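Local coordinates for protein ATP phosphoribosyltransferase regulatory subunit (Thermotoga maritima, PDB 1USY) that is probably required for the first step of histidine biosynthesis and may let histidine exert feedback control over ATP phosphoribosyltransferase, at residues B[22-27]-B[71-76]; B[122-127]-B[242-247]; B[129-134]-B[199-204]. All blocks are in the same frame, centred on the assembly; numbering follows the deposited sequence.

Three places on one mixed sheet illustrate how chemistry follows position in a fold. Contacts 1 and 3 are buried and lie on opposite sides of the chain's centre, their centres about 29 Å apart; contact 2 is partly buried, with turn residues at the surface. In contact 1 an outermost strand is added in parallel, and aromatic rings do most of the side-chain work. Contact 2 joins two antiparallel strands, and polar groups finish it where the strands give way to loops. Contact 3 shares strand 125-131 with contact 2 but takes up its other end, where a helix rests on the strand through a histidine, a valine and an aspartate rather than through backbone bonds.

Contact 1 of 3, residues B[22-27]-B[71-76]; sequences SPFFVP and IKVWYA
Trp74 holds CG between its own backbone N and carbonyl carbon (chi1 71°), while Phe25 holds CG beside its N and anti to the carbonyl carbon (chi1 -76°); these torsions set each CG so that the two rings can meet beside Pro23, which shares a face of the sheet with Trp74. The indole is the platform. Pro23 CA lies over its five-membered ring, 3.7 Å from the centroid, in a CH-pi contact, and Pro23 CB comes within 3.6 Å of Trp74 CZ2. Phe25 approaches the six-membered ring instead, in an offset edge-to-face pair with planes at 88°: its CE1 stands 3.7 Å from Trp74 CH2. Farther along the strand, Phe25 CE2 lies 3.4 Å from Ala76 O.

Beneath the rings the backbones run parallel. Ser22 N donates to Lys72 O at 2.8 Å, and Ser22 O accepts from Trp74 N at 2.9 Å. A weak third bond, from Phe24 N to Trp74 O, closes the ladder. On the face that carries Ser22 and Val73, Val73 CB meets Phe24 CB at 3.7 Å; the Phe24 side chain also touches Val58 of helix 54-63.

Helix 6-16 packs against Trp74 through Phe12 and Ala16, and Phe6 of a second subunit meets the indole edge-to-face. Leu4 of that subunit packs on Pro23, placing the contact at the interface between two copies of this protein. A helix leading into a short strand that joins the central sheet in parallel, beside a subunit boundary, is consistent with motif 1 of the class II aminoacyl-tRNA synthetase fold, the family to which this protein belongs.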
loop_
_atom_site.group_PDB
_atom_site.type_symbol
_atom_site.label_atom_id
_atom_site.label_comp_id
_atom_site.label_asym_id
_atom_site.label_seq_id
_atom_site.Cartn_x
_atom_site.Cartn_y
_atom_site.Cartn_z
ATOM N N SER B 22 20.765 -30.590 -1.202
ATOM C CA SER B 22 21.081 -29.857 -0.012
ATOM C C SER B 22 19.911 -28.878 0.324
ATOM O O SER B 22 19.179 -28.458 -0.576
ATOM C CB SER B 22 22.461 -29.214 -0.217
ATOM O OG SER B 22 22.404 -27.855 0.042
ATOM N N PRO B 23 19.707 -28.529 1.595
ATOM C CA PRO B 23 18.492 -27.811 1.980
ATOM C C PRO B 23 18.510 -26.358 1.507
ATOM O O PRO B 23 19.556 -25.732 1.389
ATOM C CB PRO B 23 18.469 -27.927 3.509
ATOM C CG PRO B 23 19.828 -28.514 3.916
ATOM C CD PRO B 23 20.634 -28.709 2.723
ATOM N N PHE B 24 17.355 -25.845 1.138
ATOM C CA PHE B 24 17.281 -24.487 0.611
ATOM C C PHE B 24 16.092 -23.820 1.279
ATOM O O PHE B 24 14.969 -24.084 0.899
ATOM C CB PHE B 24 17.116 -24.529 -0.911
ATOM C CG PHE B 24 16.921 -23.190 -1.532
ATOM C CD1 PHE B 24 18.009 -22.421 -1.890
ATOM C CD2 PHE B 24 15.647 -22.687 -1.761
ATOM C CE1 PHE B 24 17.831 -21.146 -2.472
ATOM C CE2 PHE B 24 15.450 -21.434 -2.327
ATOM C CZ PHE B 24 16.543 -20.664 -2.692
ATOM N N PHE B 25 16.349 -22.999 2.300
ATOM C CA PHE B 25 15.299 -22.284 3.043
ATOM C C PHE B 25 15.507 -20.796 2.980
ATOM O O PHE B 25 16.546 -20.306 3.411
ATOM C CB PHE B 25 15.282 -22.699 4.507
ATOM C CG PHE B 25 14.667 -24.039 4.748
ATOM C CD1 PHE B 25 15.364 -25.198 4.442
ATOM C CD2 PHE B 25 13.387 -24.140 5.272
ATOM C CE1 PHE B 25 14.797 -26.470 4.660
ATOM C CE2 PHE B 25 12.812 -25.386 5.489
ATOM C CZ PHE B 25 13.552 -26.578 5.182
ATOM N N VAL B 26 14.502 -20.089 2.458
ATOM C CA VAL B 26 14.528 -18.641 2.297
ATOM C C VAL B 26 13.219 -17.965 2.709
ATOM O O VAL B 26 12.175 -18.590 2.743
ATOM C CB VAL B 26 14.839 -18.208 0.831
ATOM C CG1 VAL B 26 16.170 -18.707 0.404
ATOM C CG2 VAL B 26 13.756 -18.684 -0.131
ATOM N N PRO B 27 13.294 -16.679 3.057
ATOM C CA PRO B 27 12.108 -15.881 3.353
ATOM C C PRO B 27 11.086 -15.893 2.268
ATOM O O PRO B 27 11.454 -15.803 1.115
ATOM C CB PRO B 27 12.677 -14.467 3.463
ATOM C CG PRO B 27 14.029 -14.673 3.985
ATOM C CD PRO B 27 14.534 -15.920 3.286
ATOM N N ILE B 71 23.724 -26.105 -8.654
ATOM C CA ILE B 71 22.739 -26.130 -7.578
ATOM C C ILE B 71 21.991 -27.465 -7.558
ATOM O O ILE B 71 21.430 -27.864 -8.573
ATOM C CB ILE B 71 21.758 -24.959 -7.794
ATOM C CG1 ILE B 71 22.138 -23.816 -6.868
ATOM C CG2 ILE B 71 20.295 -25.368 -7.576
ATOM C CD1 ILE B 71 23.028 -22.802 -7.511
ATOM N N LYS B 72 22.012 -28.144 -6.408
ATOM C CA LYS B 72 21.259 -29.381 -6.179
ATOM C C LYS B 72 20.531 -29.271 -4.864
ATOM O O LYS B 72 21.051 -29.735 -3.847
ATOM C CB LYS B 72 22.176 -30.602 -6.109
ATOM C CG LYS B 72 21.598 -31.817 -6.785
ATOM C CD LYS B 72 22.404 -33.073 -6.563
ATOM C CE LYS B 72 21.832 -34.187 -7.426
ATOM N NZ LYS B 72 22.482 -35.520 -7.215
ATOM N N VAL B 73 19.331 -28.684 -4.873
ATOM C CA VAL B 73 18.641 -28.394 -3.609
ATOM C C VAL B 73 17.317 -29.102 -3.422
ATOM O O VAL B 73 16.674 -29.491 -4.394
ATOM C CB VAL B 73 18.369 -26.875 -3.418
ATOM C CG1 VAL B 73 19.681 -26.110 -3.318
ATOM C CG2 VAL B 73 17.431 -26.325 -4.515
ATOM N N TRP B 74 16.928 -29.266 -2.160
ATOM C CA TRP B 74 15.561 -29.628 -1.795
ATOM C C TRP B 74 15.007 -28.526 -0.936
ATOM O O TRP B 74 15.756 -27.848 -0.221
ATOM C CB TRP B 74 15.491 -30.979 -1.061
ATOM C CG TRP B 74 16.043 -30.949 0.294
ATOM C CD1 TRP B 74 17.333 -31.199 0.660
ATOM C CD2 TRP B 74 15.342 -30.657 1.496
ATOM N NE1 TRP B 74 17.482 -31.084 2.024
ATOM C CE2 TRP B 74 16.275 -30.747 2.566
ATOM C CE3 TRP B 74 14.020 -30.326 1.794
ATOM C CZ2 TRP B 74 15.922 -30.503 3.903
ATOM C CZ3 TRP B 74 13.677 -30.065 3.120
ATOM C CH2 TRP B 74 14.619 -30.151 4.157
ATOM N N TYR B 75 13.694 -28.339 -1.003
ATOM C CA TYR B 75 13.017 -27.359 -0.173
ATOM C C TYR B 75 11.754 -27.941 0.466
ATOM O O TYR B 75 11.345 -29.076 0.119
ATOM C CB TYR B 75 12.707 -26.096 -0.980
ATOM C CG TYR B 75 11.917 -26.365 -2.227
ATOM C CD1 TYR B 75 10.529 -26.501 -2.180
ATOM C CD2 TYR B 75 12.551 -26.510 -3.464
ATOM C CE1 TYR B 75 9.798 -26.770 -3.320
ATOM C CE2 TYR B 75 11.814 -26.772 -4.624
ATOM C CZ TYR B 75 10.436 -26.896 -4.528
ATOM O OH TYR B 75 9.674 -27.144 -5.646
ATOM N N ALA B 76 11.169 -27.155 1.388
ATOM C CA ALA B 76 9.974 -27.460 2.163
ATOM C C ALA B 76 9.415 -26.182 2.782
ATOM O O ALA B 76 9.796 -25.773 3.911
ATOM C CB ALA B 76 10.277 -28.516 3.302
#

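Contact 2 of 3, residues B[122-127]-B[242-247]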
loop_
_atom_site.group_PDB
_atom_site.type_symbol
_atom_site.label_atom_id
_atom_site.label_comp_id
_atom_site.label_asym_id
_atom_site.label_seq_id
_atom_site.Cartn_x
_atom_site.Cartn_y
_atom_site.Cartn_z
ATOM N N GLU B 122 -2.203 -42.271 0.399
ATOM C CA GLU B 122 -2.668 -43.620 0.609
ATOM C C GLU B 122 -2.750 -44.258 -0.719
ATOM O O GLU B 122 -2.290 -45.382 -0.930
ATOM C CB GLU B 122 -4.051 -43.644 1.271
ATOM C CG GLU B 122 -4.040 -44.247 2.677
ATOM C CD GLU B 122 -3.721 -43.208 3.758
ATOM O OE1 GLU B 122 -2.511 -43.007 4.070
ATOM O OE2 GLU B 122 -4.681 -42.581 4.298
ATOM N N GLY B 123 -3.316 -43.492 -1.637
ATOM C CA GLY B 123 -4.076 -44.063 -2.728
ATOM C C GLY B 123 -3.134 -44.694 -3.668
ATOM O O GLY B 123 -1.960 -44.364 -3.622
ATOM N N PRO B 124 -3.626 -45.604 -4.495
ATOM C CA PRO B 124 -2.846 -46.085 -5.631
ATOM C C PRO B 124 -2.557 -44.833 -6.472
ATOM O O PRO B 124 -3.512 -44.161 -6.889
ATOM C CB PRO B 124 -3.802 -47.050 -6.345
ATOM C CG PRO B 124 -4.801 -47.396 -5.345
ATOM C CD PRO B 124 -4.952 -46.209 -4.419
ATOM N N VAL B 125 -1.277 -44.494 -6.659
ATOM C CA VAL B 125 -0.948 -43.260 -7.341
ATOM C C VAL B 125 -0.730 -43.487 -8.825
ATOM O O VAL B 125 -0.363 -44.589 -9.238
ATOM C CB VAL B 125 0.232 -42.446 -6.636
ATOM C CG1 VAL B 125 0.058 -42.414 -5.112
ATOM C CG2 VAL B 125 1.621 -42.966 -6.994
ATOM N N ILE B 126 -1.001 -42.444 -9.621
ATOM C CA ILE B 126 -0.752 -42.429 -11.058
ATOM C C ILE B 126 0.327 -41.379 -11.377
ATOM O O ILE B 126 0.211 -40.228 -10.990
ATOM C CB ILE B 126 -2.079 -42.132 -11.823
ATOM C CG1 ILE B 126 -3.093 -43.243 -11.624
ATOM C CG2 ILE B 126 -1.859 -41.946 -13.315
ATOM C CD1 ILE B 126 -4.570 -42.851 -12.019
ATOM N N VAL B 127 1.387 -41.799 -12.053
ATOM C CA VAL B 127 2.421 -40.900 -12.596
ATOM C C VAL B 127 2.197 -40.716 -14.095
ATOM O O VAL B 127 2.309 -41.668 -14.899
ATOM C CB VAL B 127 3.852 -41.451 -12.371
ATOM C CG1 VAL B 127 4.890 -40.483 -12.969
ATOM C CG2 VAL B 127 4.119 -41.696 -10.838
ATOM N N TYR B 242 -1.087 -38.110 -9.549
ATOM C CA TYR B 242 -2.435 -38.080 -8.981
ATOM C C TYR B 242 -2.621 -39.184 -7.917
ATOM O O TYR B 242 -2.108 -40.330 -8.036
ATOM C CB TYR B 242 -3.527 -38.170 -10.058
ATOM C CG TYR B 242 -3.363 -37.234 -11.234
ATOM C CD1 TYR B 242 -2.444 -37.519 -12.252
ATOM C CD2 TYR B 242 -4.110 -36.061 -11.345
ATOM C CE1 TYR B 242 -2.290 -36.697 -13.323
ATOM C CE2 TYR B 242 -3.924 -35.186 -12.468
ATOM C CZ TYR B 242 -3.005 -35.520 -13.435
ATOM O OH TYR B 242 -2.765 -34.714 -14.559
ATOM N N ASP B 243 -3.340 -38.837 -6.863
ATOM C CA ASP B 243 -3.729 -39.851 -5.894
ATOM C C ASP B 243 -5.182 -40.231 -6.182
ATOM O O ASP B 243 -6.023 -39.379 -6.142
ATOM C CB ASP B 243 -3.555 -39.339 -4.471
ATOM C CG ASP B 243 -4.115 -40.292 -3.433
ATOM O OD1 ASP B 243 -3.903 -41.532 -3.563
ATOM O OD2 ASP B 243 -4.778 -39.892 -2.439
ATOM N N THR B 244 -5.453 -41.502 -6.495
ATOM C CA THR B 244 -6.806 -41.932 -6.767
ATOM C C THR B 244 -7.624 -41.894 -5.475
ATOM O O THR B 244 -8.829 -41.767 -5.525
ATOM C CB THR B 244 -6.884 -43.344 -7.476
ATOM O OG1 THR B 244 -6.244 -44.365 -6.689
ATOM C CG2 THR B 244 -6.088 -43.352 -8.729
ATOM N N SER B 245 -6.962 -41.974 -4.327
ATOM C CA SER B 245 -7.641 -41.935 -3.009
ATOM C C SER B 245 -8.258 -40.574 -2.639
ATOM O O SER B 245 -9.471 -40.449 -2.501
ATOM C CB SER B 245 -6.673 -42.357 -1.912
ATOM O OG SER B 245 -7.350 -42.836 -0.793
ATOM N N SER B 246 -7.410 -39.579 -2.441
ATOM C CA SER B 246 -7.837 -38.194 -2.288
ATOM C C SER B 246 -8.519 -37.637 -3.545
ATOM O O SER B 246 -9.028 -36.531 -3.506
ATOM C CB SER B 246 -6.605 -37.325 -2.069
ATOM O OG SER B 246 -6.157 -37.431 -0.751
ATOM N N SER B 247 -8.485 -38.367 -4.657
ATOM C CA SER B 247 -8.787 -37.787 -5.972
ATOM C C SER B 247 -8.240 -36.371 -6.100
ATOM O O SER B 247 -9.011 -35.413 -6.233
ATOM C CB SER B 247 -10.299 -37.825 -6.278
ATOM O OG SER B 247 -10.588 -37.489 -7.641
HETATM O O HOH W 1 -4.264 -39.821 0.186
#
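Ile126 and Tyr242 form a hydrogen-bonded pair of an antiparallel ladder, whose next residue, Asp243, starts an Asx motif. Ile126 N donates to Tyr242 O at 2.9 Å, and Tyr242 N returns the bond to Ile126 O at the same length. Val125 and Asp243 make the neighbouring non-hydrogen-bonded pair, where Val125 CA also makes a CA-H...O contact with Tyr242 O.

Past the last pair, side chains take over from the ladder. Pro124 O accepts from Thr244 OG1 at 2.7 Å, on a lone pair and in the carbonyl plane, and more weakly from Thr244 N, so that one carbonyl is held twice by one residue. Thr244 puts OG1 between its N and carbonyl carbon (chi1 58°). The Thr244 and Ile126 side chains cross at about a right angle, Thr244 CG2 lying 3.7 Å from Ile126 CD1 and 3.3 Å from Pro124 O.

Further out, Tyr242 is steadied at its tip by Glu128, which bonds OH, while its side chain touches Leu249 of strand 248-257. The chain of another protein in the assembly packs on Ile126, Tyr242 and Thr244, so this end of the sheet lies at a boundary between proteins. Asp243 organises the turn that follows: OD2 accepts from Ser246 N at 2.7 Å, the donor standing above the carboxylate plane. A water spans the two segments, accepting from Glu122 N at 3.2 Å and donating to Asp243 OD2 at 2.7 Å.

Contact 3 of 3, residues B[129-134]-B[199-204]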
loop_
_atom_site.group_PDB
_atom_site.type_symbol
_atom_site.label_atom_id
_atom_site.label_comp_id
_atom_site.label_asym_id
_atom_site.label_seq_id
_atom_site.Cartn_x
_atom_site.Cartn_y
_atom_site.Cartn_z
ATOM N N ILE B 129 3.266 -39.107 -17.507
ATOM C CA ILE B 129 4.475 -38.537 -18.128
ATOM C C ILE B 129 4.142 -37.870 -19.453
ATOM O O ILE B 129 3.275 -38.307 -20.205
ATOM C CB ILE B 129 5.562 -39.611 -18.392
ATOM C CG1 ILE B 129 5.933 -40.397 -17.124
ATOM C CG2 ILE B 129 6.803 -38.970 -19.065
ATOM C CD1 ILE B 129 7.054 -39.745 -16.303
ATOM N N GLY B 130 4.853 -36.806 -19.745
ATOM C CA GLY B 130 4.612 -36.052 -20.952
ATOM C C GLY B 130 5.957 -35.580 -21.469
ATOM O O GLY B 130 6.994 -35.759 -20.827
ATOM N N HIS B 131 5.929 -34.961 -22.633
ATOM C CA HIS B 131 7.124 -34.404 -23.186
ATOM C C HIS B 131 6.766 -33.265 -24.077
ATOM O O HIS B 131 5.916 -33.363 -24.955
ATOM C CB HIS B 131 7.867 -35.442 -23.991
ATOM C CG HIS B 131 9.298 -35.104 -24.231
ATOM N ND1 HIS B 131 10.320 -35.718 -23.546
ATOM C CD2 HIS B 131 9.879 -34.238 -25.089
ATOM C CE1 HIS B 131 11.480 -35.261 -23.990
ATOM N NE2 HIS B 131 11.239 -34.349 -24.915
ATOM N N THR B 132 7.460 -32.179 -23.847
ATOM C CA THR B 132 7.137 -30.920 -24.449
ATOM C C THR B 132 7.650 -30.874 -25.898
ATOM O O THR B 132 7.202 -30.050 -26.691
ATOM C CB THR B 132 7.788 -29.881 -23.558
ATOM O OG1 THR B 132 7.060 -28.659 -23.593
ATOM C CG2 THR B 132 9.152 -29.539 -24.029
ATOM N N GLY B 133 8.561 -31.788 -26.254
ATOM C CA GLY B 133 9.163 -31.824 -27.583
ATOM C C GLY B 133 8.248 -32.386 -28.665
ATOM O O GLY B 133 8.634 -32.503 -29.810
ATOM N N VAL B 134 7.014 -32.704 -28.304
ATOM C CA VAL B 134 6.047 -33.233 -29.262
ATOM C C VAL B 134 5.383 -32.146 -30.142
ATOM O O VAL B 134 4.969 -32.413 -31.268
ATOM C CB VAL B 134 4.977 -34.126 -28.538
ATOM C CG1 VAL B 134 4.280 -33.381 -27.418
ATOM C CG2 VAL B 134 3.944 -34.639 -29.505
ATOM N N LEU B 199 12.376 -38.858 -32.556
ATOM C CA LEU B 199 13.196 -39.918 -31.976
ATOM C C LEU B 199 13.613 -39.636 -30.542
ATOM O O LEU B 199 13.312 -40.420 -29.643
ATOM C CB LEU B 199 14.422 -40.179 -32.859
ATOM C CG LEU B 199 15.530 -41.097 -32.339
ATOM C CD1 LEU B 199 15.112 -42.558 -32.490
ATOM C CD2 LEU B 199 16.884 -40.822 -33.054
ATOM N N SER B 200 14.294 -38.511 -30.340
ATOM C CA SER B 200 14.756 -38.107 -29.010
ATOM C C SER B 200 13.616 -38.012 -27.984
ATOM O O SER B 200 13.809 -38.363 -26.823
ATOM C CB SER B 200 15.514 -36.791 -29.089
ATOM O OG SER B 200 14.669 -35.795 -29.627
ATOM N N VAL B 201 12.440 -37.562 -28.413
ATOM C CA VAL B 201 11.249 -37.536 -27.544
ATOM C C VAL B 201 10.902 -38.964 -27.077
ATOM O O VAL B 201 10.748 -39.230 -25.869
ATOM C CB VAL B 201 10.060 -36.841 -28.270
ATOM C CG1 VAL B 201 8.744 -37.003 -27.536
ATOM C CG2 VAL B 201 10.371 -35.370 -28.475
ATOM N N ARG B 202 10.838 -39.874 -28.041
ATOM C CA ARG B 202 10.528 -41.283 -27.780
ATOM C C ARG B 202 11.538 -41.999 -26.847
ATOM O O ARG B 202 11.121 -42.728 -25.949
ATOM C CB ARG B 202 10.359 -42.036 -29.105
ATOM C CG ARG B 202 9.650 -43.410 -29.002
ATOM C CD ARG B 202 10.031 -44.374 -30.135
ATOM N NE ARG B 202 9.893 -43.742 -31.454
ATOM C CZ ARG B 202 8.716 -43.508 -32.044
ATOM N NH1 ARG B 202 7.582 -43.855 -31.449
ATOM N NH2 ARG B 202 8.664 -42.920 -33.229
ATOM N N GLU B 203 12.840 -41.784 -27.040
ATOM C CA GLU B 203 13.865 -42.343 -26.143
ATOM C C GLU B 203 13.713 -41.849 -24.703
ATOM O O GLU B 203 13.872 -42.613 -23.732
ATOM C CB GLU B 203 15.277 -42.007 -26.620
ATOM C CG GLU B 203 15.450 -41.921 -28.115
ATOM C CD GLU B 203 15.281 -43.269 -28.786
ATOM O OE1 GLU B 203 14.211 -43.488 -29.407
ATOM O OE2 GLU B 203 16.216 -44.112 -28.698
ATOM N N ASP B 204 13.429 -40.560 -24.576
ATOM C CA ASP B 204 13.164 -39.952 -23.277
ATOM C C ASP B 204 11.928 -40.535 -22.583
ATOM O O ASP B 204 12.010 -40.940 -21.424
ATOM C CB ASP B 204 13.039 -38.443 -23.421
ATOM C CG ASP B 204 14.380 -37.779 -23.462
ATOM O OD1 ASP B 204 14.444 -36.552 -23.692
ATOM O OD2 ASP B 204 15.430 -38.429 -23.279
#
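The helical turn that presents Val201 and Asp204 to His131 is held by its own backbone, Glu203 N bonding to Leu199 O at 3.0 Å and Asp204 N to Ser200 O at 3.2 Å. Across the contact the imidazole is met from two directions. With Val201 CG1 anti to the backbone N (chi1 170°), that methyl sits over one face, 4.2 Å from the ring centroid in a CH-pi contact, while CG2 touches His131 CD2 at 3.6 Å and Gly133 O at the same distance. Asp204 comes to the edge instead: OD1 lies near the ring plane, 3.2 Å from His131 CE1. His131 NE2 and Asp204 OD1 remain 4.1 Å apart, and any attraction between them, if the ring is protonated, would probably be weak. An alanine here would lose the imidazole, and would probably open a gap beside Val201 and deprive Asp204 OD1 of its ring-edge neighbour.

Leu237 of the adjoining strand touches both His131 and Asp204, tying the helix to the sheet. Strand 125-131 lies parallel and next to strand 220-223, and helix 199-215 is the last helix between them; its seat on the first strand is typical of a beta-alpha-beta crossover, here elongated by several intervening helices.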